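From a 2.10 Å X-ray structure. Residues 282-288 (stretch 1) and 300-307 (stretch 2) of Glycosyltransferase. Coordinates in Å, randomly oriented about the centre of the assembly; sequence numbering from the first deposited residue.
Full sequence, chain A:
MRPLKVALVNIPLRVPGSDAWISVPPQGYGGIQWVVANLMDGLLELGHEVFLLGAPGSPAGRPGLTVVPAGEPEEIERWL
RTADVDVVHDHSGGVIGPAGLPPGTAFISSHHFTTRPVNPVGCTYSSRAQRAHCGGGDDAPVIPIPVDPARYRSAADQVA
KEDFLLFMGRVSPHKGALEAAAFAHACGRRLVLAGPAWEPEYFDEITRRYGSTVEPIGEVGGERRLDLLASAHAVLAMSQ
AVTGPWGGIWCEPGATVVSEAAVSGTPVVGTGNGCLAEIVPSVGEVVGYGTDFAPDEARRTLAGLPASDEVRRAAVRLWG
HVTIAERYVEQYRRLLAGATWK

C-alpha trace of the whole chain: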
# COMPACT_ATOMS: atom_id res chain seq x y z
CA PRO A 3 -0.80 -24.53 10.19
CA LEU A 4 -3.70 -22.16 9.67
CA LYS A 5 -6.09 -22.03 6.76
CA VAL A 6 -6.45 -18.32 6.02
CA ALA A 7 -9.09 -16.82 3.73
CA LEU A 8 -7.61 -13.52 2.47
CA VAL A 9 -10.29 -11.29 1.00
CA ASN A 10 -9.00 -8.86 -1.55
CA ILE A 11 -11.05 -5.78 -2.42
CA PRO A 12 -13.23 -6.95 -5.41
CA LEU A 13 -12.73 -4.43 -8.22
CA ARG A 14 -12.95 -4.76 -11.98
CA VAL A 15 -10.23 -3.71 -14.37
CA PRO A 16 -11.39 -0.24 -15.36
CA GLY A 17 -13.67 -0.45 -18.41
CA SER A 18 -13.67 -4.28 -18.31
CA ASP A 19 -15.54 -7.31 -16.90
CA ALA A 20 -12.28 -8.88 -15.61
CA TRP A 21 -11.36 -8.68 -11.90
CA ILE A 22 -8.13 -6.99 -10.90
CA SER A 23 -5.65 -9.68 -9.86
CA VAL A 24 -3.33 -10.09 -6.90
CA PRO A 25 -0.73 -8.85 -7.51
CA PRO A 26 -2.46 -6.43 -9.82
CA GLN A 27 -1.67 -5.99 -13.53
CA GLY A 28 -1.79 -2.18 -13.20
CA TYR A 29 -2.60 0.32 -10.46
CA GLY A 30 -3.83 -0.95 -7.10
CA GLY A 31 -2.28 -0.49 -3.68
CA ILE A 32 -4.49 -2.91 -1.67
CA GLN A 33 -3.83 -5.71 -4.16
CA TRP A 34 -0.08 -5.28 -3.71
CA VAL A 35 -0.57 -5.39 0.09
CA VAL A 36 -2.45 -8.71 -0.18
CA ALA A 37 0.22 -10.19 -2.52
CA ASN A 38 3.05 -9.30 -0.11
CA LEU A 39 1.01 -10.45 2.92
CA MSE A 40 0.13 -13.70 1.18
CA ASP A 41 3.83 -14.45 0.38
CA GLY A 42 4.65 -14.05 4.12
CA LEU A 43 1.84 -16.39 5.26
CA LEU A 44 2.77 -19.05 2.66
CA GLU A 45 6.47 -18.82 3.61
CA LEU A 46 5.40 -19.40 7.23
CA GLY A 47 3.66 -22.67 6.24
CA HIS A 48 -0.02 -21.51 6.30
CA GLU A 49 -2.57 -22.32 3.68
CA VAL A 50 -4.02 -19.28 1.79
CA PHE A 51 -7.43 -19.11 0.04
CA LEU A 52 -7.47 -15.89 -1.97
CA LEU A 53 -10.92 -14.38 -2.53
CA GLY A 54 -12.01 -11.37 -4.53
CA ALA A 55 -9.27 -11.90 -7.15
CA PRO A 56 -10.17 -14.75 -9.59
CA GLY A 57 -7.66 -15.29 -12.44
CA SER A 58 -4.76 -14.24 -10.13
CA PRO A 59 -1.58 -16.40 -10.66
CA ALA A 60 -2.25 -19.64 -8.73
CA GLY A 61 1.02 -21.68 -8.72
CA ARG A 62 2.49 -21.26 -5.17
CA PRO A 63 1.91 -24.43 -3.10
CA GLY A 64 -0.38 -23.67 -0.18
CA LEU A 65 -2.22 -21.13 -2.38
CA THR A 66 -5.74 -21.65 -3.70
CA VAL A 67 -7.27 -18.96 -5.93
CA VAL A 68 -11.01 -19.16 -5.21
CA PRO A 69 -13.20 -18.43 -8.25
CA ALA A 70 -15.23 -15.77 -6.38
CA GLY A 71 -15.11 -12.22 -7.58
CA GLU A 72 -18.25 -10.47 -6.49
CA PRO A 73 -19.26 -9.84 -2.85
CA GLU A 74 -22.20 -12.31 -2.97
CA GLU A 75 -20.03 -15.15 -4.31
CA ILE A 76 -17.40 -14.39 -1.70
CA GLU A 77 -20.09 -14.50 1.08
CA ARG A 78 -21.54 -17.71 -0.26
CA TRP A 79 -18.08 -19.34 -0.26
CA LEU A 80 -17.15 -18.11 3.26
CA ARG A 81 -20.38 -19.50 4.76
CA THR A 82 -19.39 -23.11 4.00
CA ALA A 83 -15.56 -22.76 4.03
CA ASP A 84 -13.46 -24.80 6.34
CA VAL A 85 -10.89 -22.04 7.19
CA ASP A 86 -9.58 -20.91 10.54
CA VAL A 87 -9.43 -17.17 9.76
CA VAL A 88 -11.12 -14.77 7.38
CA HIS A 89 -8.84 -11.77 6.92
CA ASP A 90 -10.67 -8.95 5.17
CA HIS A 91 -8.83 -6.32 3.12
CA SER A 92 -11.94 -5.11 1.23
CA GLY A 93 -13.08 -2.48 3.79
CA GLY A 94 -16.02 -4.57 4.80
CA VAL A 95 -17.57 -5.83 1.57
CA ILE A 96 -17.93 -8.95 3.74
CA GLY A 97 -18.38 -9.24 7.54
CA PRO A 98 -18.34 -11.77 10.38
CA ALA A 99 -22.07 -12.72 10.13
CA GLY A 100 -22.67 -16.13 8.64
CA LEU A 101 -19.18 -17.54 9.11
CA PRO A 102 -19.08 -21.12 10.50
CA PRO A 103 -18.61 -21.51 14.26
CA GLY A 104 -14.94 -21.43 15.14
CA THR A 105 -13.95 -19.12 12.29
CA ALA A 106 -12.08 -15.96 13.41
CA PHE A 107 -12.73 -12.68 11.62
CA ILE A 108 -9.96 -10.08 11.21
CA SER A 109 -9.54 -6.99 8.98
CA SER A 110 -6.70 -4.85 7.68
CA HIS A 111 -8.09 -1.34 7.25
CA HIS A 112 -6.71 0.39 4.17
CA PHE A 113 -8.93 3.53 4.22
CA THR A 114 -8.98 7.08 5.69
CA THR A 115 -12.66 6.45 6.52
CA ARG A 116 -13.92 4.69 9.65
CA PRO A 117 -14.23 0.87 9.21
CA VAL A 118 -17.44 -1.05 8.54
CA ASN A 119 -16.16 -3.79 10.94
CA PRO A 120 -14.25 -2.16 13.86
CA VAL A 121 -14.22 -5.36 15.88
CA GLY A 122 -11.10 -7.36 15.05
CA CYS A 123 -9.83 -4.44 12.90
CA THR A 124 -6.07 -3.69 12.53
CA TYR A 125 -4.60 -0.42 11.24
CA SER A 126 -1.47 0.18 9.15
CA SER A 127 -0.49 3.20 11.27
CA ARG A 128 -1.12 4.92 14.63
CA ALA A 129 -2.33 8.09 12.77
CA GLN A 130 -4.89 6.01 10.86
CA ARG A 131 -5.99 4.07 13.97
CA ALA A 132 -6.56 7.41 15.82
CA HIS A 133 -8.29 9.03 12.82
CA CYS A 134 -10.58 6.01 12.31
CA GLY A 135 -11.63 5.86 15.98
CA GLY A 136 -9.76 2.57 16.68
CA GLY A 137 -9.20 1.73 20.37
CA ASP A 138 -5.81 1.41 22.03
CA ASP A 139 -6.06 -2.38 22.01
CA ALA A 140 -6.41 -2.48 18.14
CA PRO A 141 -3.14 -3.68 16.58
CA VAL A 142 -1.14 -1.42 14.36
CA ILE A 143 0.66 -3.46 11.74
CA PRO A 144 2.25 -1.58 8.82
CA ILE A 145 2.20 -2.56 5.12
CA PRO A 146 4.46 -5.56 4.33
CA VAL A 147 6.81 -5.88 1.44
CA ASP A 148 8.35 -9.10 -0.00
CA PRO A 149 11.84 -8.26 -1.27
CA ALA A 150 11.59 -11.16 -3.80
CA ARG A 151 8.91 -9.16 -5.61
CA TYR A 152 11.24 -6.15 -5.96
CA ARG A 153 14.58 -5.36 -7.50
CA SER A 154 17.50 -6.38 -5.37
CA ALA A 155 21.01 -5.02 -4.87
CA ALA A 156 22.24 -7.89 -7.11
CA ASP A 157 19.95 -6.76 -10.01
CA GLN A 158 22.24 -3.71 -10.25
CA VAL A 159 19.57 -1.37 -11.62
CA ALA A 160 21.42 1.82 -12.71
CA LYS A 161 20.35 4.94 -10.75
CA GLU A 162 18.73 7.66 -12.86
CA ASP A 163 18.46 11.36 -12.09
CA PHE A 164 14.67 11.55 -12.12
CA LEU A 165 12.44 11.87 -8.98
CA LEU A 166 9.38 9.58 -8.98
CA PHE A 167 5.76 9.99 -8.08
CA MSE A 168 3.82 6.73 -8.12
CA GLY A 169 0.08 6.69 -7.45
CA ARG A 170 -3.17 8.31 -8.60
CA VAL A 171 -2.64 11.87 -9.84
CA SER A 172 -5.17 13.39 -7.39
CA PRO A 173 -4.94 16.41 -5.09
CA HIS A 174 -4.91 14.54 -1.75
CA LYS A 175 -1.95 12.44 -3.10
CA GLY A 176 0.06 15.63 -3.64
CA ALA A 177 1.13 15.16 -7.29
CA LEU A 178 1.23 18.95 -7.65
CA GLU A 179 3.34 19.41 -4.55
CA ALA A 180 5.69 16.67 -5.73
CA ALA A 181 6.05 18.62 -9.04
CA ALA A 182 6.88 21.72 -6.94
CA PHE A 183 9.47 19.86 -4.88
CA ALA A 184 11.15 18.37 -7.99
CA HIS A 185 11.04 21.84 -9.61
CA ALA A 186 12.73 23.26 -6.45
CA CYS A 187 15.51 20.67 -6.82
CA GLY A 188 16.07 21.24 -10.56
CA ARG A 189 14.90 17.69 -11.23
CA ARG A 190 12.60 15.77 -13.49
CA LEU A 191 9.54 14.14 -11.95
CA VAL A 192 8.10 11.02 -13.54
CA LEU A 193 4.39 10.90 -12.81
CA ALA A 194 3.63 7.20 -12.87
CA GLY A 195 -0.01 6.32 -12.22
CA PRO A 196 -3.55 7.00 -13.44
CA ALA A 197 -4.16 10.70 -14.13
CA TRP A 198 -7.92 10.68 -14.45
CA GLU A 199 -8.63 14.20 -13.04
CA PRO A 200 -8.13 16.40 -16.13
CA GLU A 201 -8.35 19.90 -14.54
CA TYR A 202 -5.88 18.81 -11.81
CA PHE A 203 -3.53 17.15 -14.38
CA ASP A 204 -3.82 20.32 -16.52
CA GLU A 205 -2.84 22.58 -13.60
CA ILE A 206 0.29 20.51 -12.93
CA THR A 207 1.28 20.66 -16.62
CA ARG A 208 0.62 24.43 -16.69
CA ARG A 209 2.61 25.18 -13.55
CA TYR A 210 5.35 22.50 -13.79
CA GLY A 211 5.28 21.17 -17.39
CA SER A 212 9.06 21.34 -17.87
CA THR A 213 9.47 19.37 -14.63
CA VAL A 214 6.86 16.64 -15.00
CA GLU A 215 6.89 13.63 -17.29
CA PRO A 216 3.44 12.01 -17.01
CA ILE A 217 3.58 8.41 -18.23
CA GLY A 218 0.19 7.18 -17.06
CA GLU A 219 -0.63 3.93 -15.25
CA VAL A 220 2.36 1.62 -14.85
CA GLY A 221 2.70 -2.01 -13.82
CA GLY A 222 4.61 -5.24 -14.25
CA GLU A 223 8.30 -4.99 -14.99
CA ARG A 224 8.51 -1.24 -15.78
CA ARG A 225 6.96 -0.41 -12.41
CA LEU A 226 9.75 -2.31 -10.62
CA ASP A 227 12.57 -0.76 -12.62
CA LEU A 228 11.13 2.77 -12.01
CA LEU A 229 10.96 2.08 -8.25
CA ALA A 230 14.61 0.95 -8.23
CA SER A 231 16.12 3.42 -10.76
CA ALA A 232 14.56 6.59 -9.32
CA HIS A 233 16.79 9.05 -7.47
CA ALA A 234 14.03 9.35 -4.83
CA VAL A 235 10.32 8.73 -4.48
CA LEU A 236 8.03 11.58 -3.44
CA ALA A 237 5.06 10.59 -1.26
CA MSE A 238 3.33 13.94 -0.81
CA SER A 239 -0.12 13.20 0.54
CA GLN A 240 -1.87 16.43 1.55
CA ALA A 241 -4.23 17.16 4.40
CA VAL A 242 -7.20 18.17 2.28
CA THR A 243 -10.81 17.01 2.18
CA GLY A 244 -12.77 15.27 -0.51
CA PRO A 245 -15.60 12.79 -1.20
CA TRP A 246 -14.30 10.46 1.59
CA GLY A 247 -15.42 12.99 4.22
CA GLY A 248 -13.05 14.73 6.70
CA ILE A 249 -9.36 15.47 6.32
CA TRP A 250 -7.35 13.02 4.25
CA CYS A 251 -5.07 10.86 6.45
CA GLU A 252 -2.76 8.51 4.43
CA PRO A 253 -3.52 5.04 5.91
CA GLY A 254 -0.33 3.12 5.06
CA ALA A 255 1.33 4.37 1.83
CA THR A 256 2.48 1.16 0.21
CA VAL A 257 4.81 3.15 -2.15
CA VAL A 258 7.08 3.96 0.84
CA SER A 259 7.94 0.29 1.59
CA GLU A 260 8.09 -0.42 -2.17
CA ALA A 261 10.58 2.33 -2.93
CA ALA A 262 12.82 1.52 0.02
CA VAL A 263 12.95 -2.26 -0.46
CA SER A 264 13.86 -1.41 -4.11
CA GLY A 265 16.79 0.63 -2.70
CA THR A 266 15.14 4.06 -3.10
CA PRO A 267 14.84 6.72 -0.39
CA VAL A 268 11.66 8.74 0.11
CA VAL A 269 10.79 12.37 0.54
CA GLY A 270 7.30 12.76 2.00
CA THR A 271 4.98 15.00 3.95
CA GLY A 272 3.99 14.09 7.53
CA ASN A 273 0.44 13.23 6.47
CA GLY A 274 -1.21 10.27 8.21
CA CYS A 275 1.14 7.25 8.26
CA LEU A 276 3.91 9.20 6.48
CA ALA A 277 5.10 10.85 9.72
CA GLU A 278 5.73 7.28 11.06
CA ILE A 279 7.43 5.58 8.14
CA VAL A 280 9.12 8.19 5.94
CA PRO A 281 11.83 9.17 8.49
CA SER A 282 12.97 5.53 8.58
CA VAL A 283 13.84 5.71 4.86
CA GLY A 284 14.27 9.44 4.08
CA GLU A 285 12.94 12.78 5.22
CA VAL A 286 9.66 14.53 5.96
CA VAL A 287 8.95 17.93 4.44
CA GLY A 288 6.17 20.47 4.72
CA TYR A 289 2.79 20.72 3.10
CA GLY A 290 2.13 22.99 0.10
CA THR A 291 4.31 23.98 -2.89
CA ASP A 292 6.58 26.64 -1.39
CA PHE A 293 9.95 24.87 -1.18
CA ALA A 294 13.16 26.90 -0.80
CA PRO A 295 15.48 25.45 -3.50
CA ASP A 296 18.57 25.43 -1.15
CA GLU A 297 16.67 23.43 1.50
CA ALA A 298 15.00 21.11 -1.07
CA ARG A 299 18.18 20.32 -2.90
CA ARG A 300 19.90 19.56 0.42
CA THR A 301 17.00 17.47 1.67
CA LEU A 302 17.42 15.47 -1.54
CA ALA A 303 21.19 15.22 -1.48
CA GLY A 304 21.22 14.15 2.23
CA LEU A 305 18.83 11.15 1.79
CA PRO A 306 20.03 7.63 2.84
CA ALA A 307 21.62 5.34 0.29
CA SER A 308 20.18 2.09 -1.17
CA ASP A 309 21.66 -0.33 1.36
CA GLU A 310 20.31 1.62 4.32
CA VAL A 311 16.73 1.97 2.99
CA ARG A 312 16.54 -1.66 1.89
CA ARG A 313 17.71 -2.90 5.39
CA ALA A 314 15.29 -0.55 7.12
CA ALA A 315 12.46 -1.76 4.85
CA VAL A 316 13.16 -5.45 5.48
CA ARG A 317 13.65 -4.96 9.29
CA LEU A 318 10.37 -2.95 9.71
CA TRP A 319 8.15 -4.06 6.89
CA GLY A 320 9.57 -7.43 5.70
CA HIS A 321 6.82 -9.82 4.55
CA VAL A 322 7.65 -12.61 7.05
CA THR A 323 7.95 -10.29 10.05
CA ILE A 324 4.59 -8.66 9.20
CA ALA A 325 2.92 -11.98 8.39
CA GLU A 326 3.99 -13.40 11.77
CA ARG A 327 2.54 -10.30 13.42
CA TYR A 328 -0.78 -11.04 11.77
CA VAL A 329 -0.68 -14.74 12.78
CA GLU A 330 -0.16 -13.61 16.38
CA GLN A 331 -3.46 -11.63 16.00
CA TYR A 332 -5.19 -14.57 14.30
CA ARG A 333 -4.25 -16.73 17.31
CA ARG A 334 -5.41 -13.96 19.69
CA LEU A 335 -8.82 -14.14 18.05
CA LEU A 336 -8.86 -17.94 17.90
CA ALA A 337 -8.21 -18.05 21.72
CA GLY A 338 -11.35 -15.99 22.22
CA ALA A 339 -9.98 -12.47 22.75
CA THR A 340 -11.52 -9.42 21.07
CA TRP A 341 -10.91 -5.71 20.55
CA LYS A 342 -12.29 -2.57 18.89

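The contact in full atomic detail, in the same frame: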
# COMPACT_ATOMS: atom_id res chain seq x y z
N SER A 282 12.15 6.75 8.55
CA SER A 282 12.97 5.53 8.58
C SER A 282 13.74 5.32 7.29
O SER A 282 14.72 4.58 7.27
CB SER A 282 12.08 4.30 8.82
OG SER A 282 11.48 4.37 10.09
N VAL A 283 13.27 5.92 6.20
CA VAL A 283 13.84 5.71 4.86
C VAL A 283 14.05 7.03 4.05
O VAL A 283 14.12 7.03 2.82
CB VAL A 283 12.98 4.67 4.08
CG1 VAL A 283 12.94 3.30 4.84
CG2 VAL A 283 11.54 5.21 3.82
N GLY A 284 14.09 8.15 4.75
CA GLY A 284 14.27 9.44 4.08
C GLY A 284 13.89 10.57 5.00
O GLY A 284 14.23 10.57 6.18
N GLU A 285 13.16 11.54 4.49
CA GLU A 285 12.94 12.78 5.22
C GLU A 285 11.54 13.32 4.93
O GLU A 285 11.09 13.36 3.76
CB GLU A 285 14.00 13.83 4.77
CG GLU A 285 13.95 15.17 5.57
CD GLU A 285 15.09 16.13 5.24
OE1 GLU A 285 16.27 15.69 5.23
OE2 GLU A 285 14.82 17.34 5.03
N VAL A 286 10.93 13.81 6.00
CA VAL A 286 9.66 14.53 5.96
C VAL A 286 9.87 16.01 5.61
O VAL A 286 10.80 16.67 6.08
CB VAL A 286 8.88 14.34 7.30
CG1 VAL A 286 7.64 15.27 7.39
CG2 VAL A 286 8.41 12.89 7.43
N VAL A 287 9.00 16.51 4.74
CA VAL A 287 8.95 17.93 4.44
C VAL A 287 7.54 18.49 4.67
O VAL A 287 6.56 17.74 4.88
CB VAL A 287 9.49 18.23 3.01
CG1 VAL A 287 10.96 17.70 2.85
CG2 VAL A 287 8.58 17.62 1.90
N GLY A 288 7.43 19.82 4.63
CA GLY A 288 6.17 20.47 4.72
C GLY A 288 5.14 20.26 3.63
O GLY A 288 5.45 19.82 2.48
N ARG A 300 19.21 20.18 -0.70
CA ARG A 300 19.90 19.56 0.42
C ARG A 300 19.18 18.41 1.07
O ARG A 300 19.81 17.42 1.46
CB ARG A 300 20.17 20.57 1.51
CG ARG A 300 20.93 21.80 1.02
CD ARG A 300 22.33 21.52 0.57
NE ARG A 300 23.09 22.76 0.60
CZ ARG A 300 23.83 23.18 1.63
NH1 ARG A 300 23.93 22.47 2.75
NH2 ARG A 300 24.49 24.33 1.51
N THR A 301 17.88 18.57 1.28
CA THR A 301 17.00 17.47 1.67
C THR A 301 17.26 16.30 0.74
O THR A 301 17.48 15.20 1.19
CB THR A 301 15.50 17.87 1.64
OG1 THR A 301 15.20 18.65 2.80
CG2 THR A 301 14.57 16.63 1.63
N LEU A 302 17.25 16.55 -0.56
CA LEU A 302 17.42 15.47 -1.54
C LEU A 302 18.80 14.87 -1.50
O LEU A 302 18.96 13.64 -1.49
CB LEU A 302 17.10 15.94 -2.95
CG LEU A 302 16.87 14.83 -4.00
CD1 LEU A 302 15.46 14.23 -3.84
CD2 LEU A 302 17.07 15.35 -5.41
N ALA A 303 19.83 15.72 -1.46
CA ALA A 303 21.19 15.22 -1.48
C ALA A 303 21.63 14.55 -0.15
O ALA A 303 22.56 13.74 -0.16
CB ALA A 303 22.17 16.32 -1.92
N GLY A 304 20.96 14.85 0.97
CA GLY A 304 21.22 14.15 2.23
C GLY A 304 20.47 12.83 2.50
O GLY A 304 20.62 12.22 3.60
N LEU A 305 19.65 12.36 1.54
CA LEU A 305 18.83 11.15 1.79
C LEU A 305 19.76 9.92 1.95
O LEU A 305 20.89 9.92 1.43
CB LEU A 305 17.79 10.89 0.68
CG LEU A 305 16.59 11.82 0.46
CD1 LEU A 305 15.96 11.56 -0.90
CD2 LEU A 305 15.54 11.69 1.56
N PRO A 306 19.29 8.88 2.68
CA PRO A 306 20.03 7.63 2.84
C PRO A 306 20.26 6.93 1.52
O PRO A 306 19.55 7.18 0.55
CB PRO A 306 19.15 6.83 3.80
CG PRO A 306 17.79 7.41 3.60
CD PRO A 306 18.02 8.85 3.43
N ALA A 307 21.29 6.08 1.48
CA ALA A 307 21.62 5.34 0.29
C ALA A 307 20.82 4.04 0.23
O ALA A 307 20.14 3.67 1.23
CB ALA A 307 23.18 5.06 0.29
O HOH W 1 17.77 14.26 3.68

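The contact is small, burying 256 Å² over both sides, and it has one polar anchor flanked by apolar packing. The anchor is Glu285, on the strand of the first stretch. Its CA-to-CB bond points toward the second stretch, and chi1 and chi2 are both t (-175° and 173°), so the chain runs out almost fully extended and brings its carboxylate to the last turn of the helix. There Thr301 OG1 donates a hydrogen bond to Glu285 OE2 at 2.6 Å, a short distance that suits a hydroxyl facing a carboxylate. The other oxygen is used as well: water 1 donates to Glu285 OE1 at 2.6 Å and to Thr301 O at 2.7 Å, so the carboxylate reaches both the side chain and, through the water, the backbone carbonyl of a single residue. A long acidic side chain fits this place because it spans the gap and offers two acceptors.

Thr301 is buried, with chi1 at -78°, in the m well. This rotamer turns OG1 to Glu285 while Thr301 CG2 lies 4.0 Å from Val287 CG1. Threonine suits the position because its beta carbon carries both a hydroxyl and a methyl, one satisfying the acid and the other packing on the valine. Val287, whose CA-to-CB bond also points toward the second stretch, has chi1 of -58° (m), and its branched side chain supplies the apolar partner.

Farther along, the CA atoms nearest each other across the stretches are those of Gly284 and Leu305, 5.4 Å apart. The CA-to-CB bond of Leu305 points sideways, but chi1 of -68° (m) and chi2 of 165° (t) bring the end of the side chain nearer, placing Leu305 CD2 3.6 Å from Gly284 CA. Leu305 CD2 also lies 4.2 Å from Glu285 CB, so it covers the aliphatic base of the acid. Gly284 has phi/psi of 164/-136, where a beta carbon would jam against the preceding carbonyl oxygen; it would also sit only 3.3 Å from Leu305 CD2. Backbone conformation and packing thus both favour glycine.

Pro306 closes this end of the contact. Pro306 CD lies 3.9 Å from Gly284 CA and Pro306 CG 3.8 Å from Val283 O, a compact apolar surface against bare backbone; the ring is puckered C-gamma endo. The CA-to-CB bond of Val283 points away, so this residue meets the proline through its carbonyl. Between Thr301 and Leu305 the chain leaves the helix: Gly304 N bonds to Arg300 O at 2.9 Å, and a weak bond joins Leu305 N to Leu302 O at 3.4 Å.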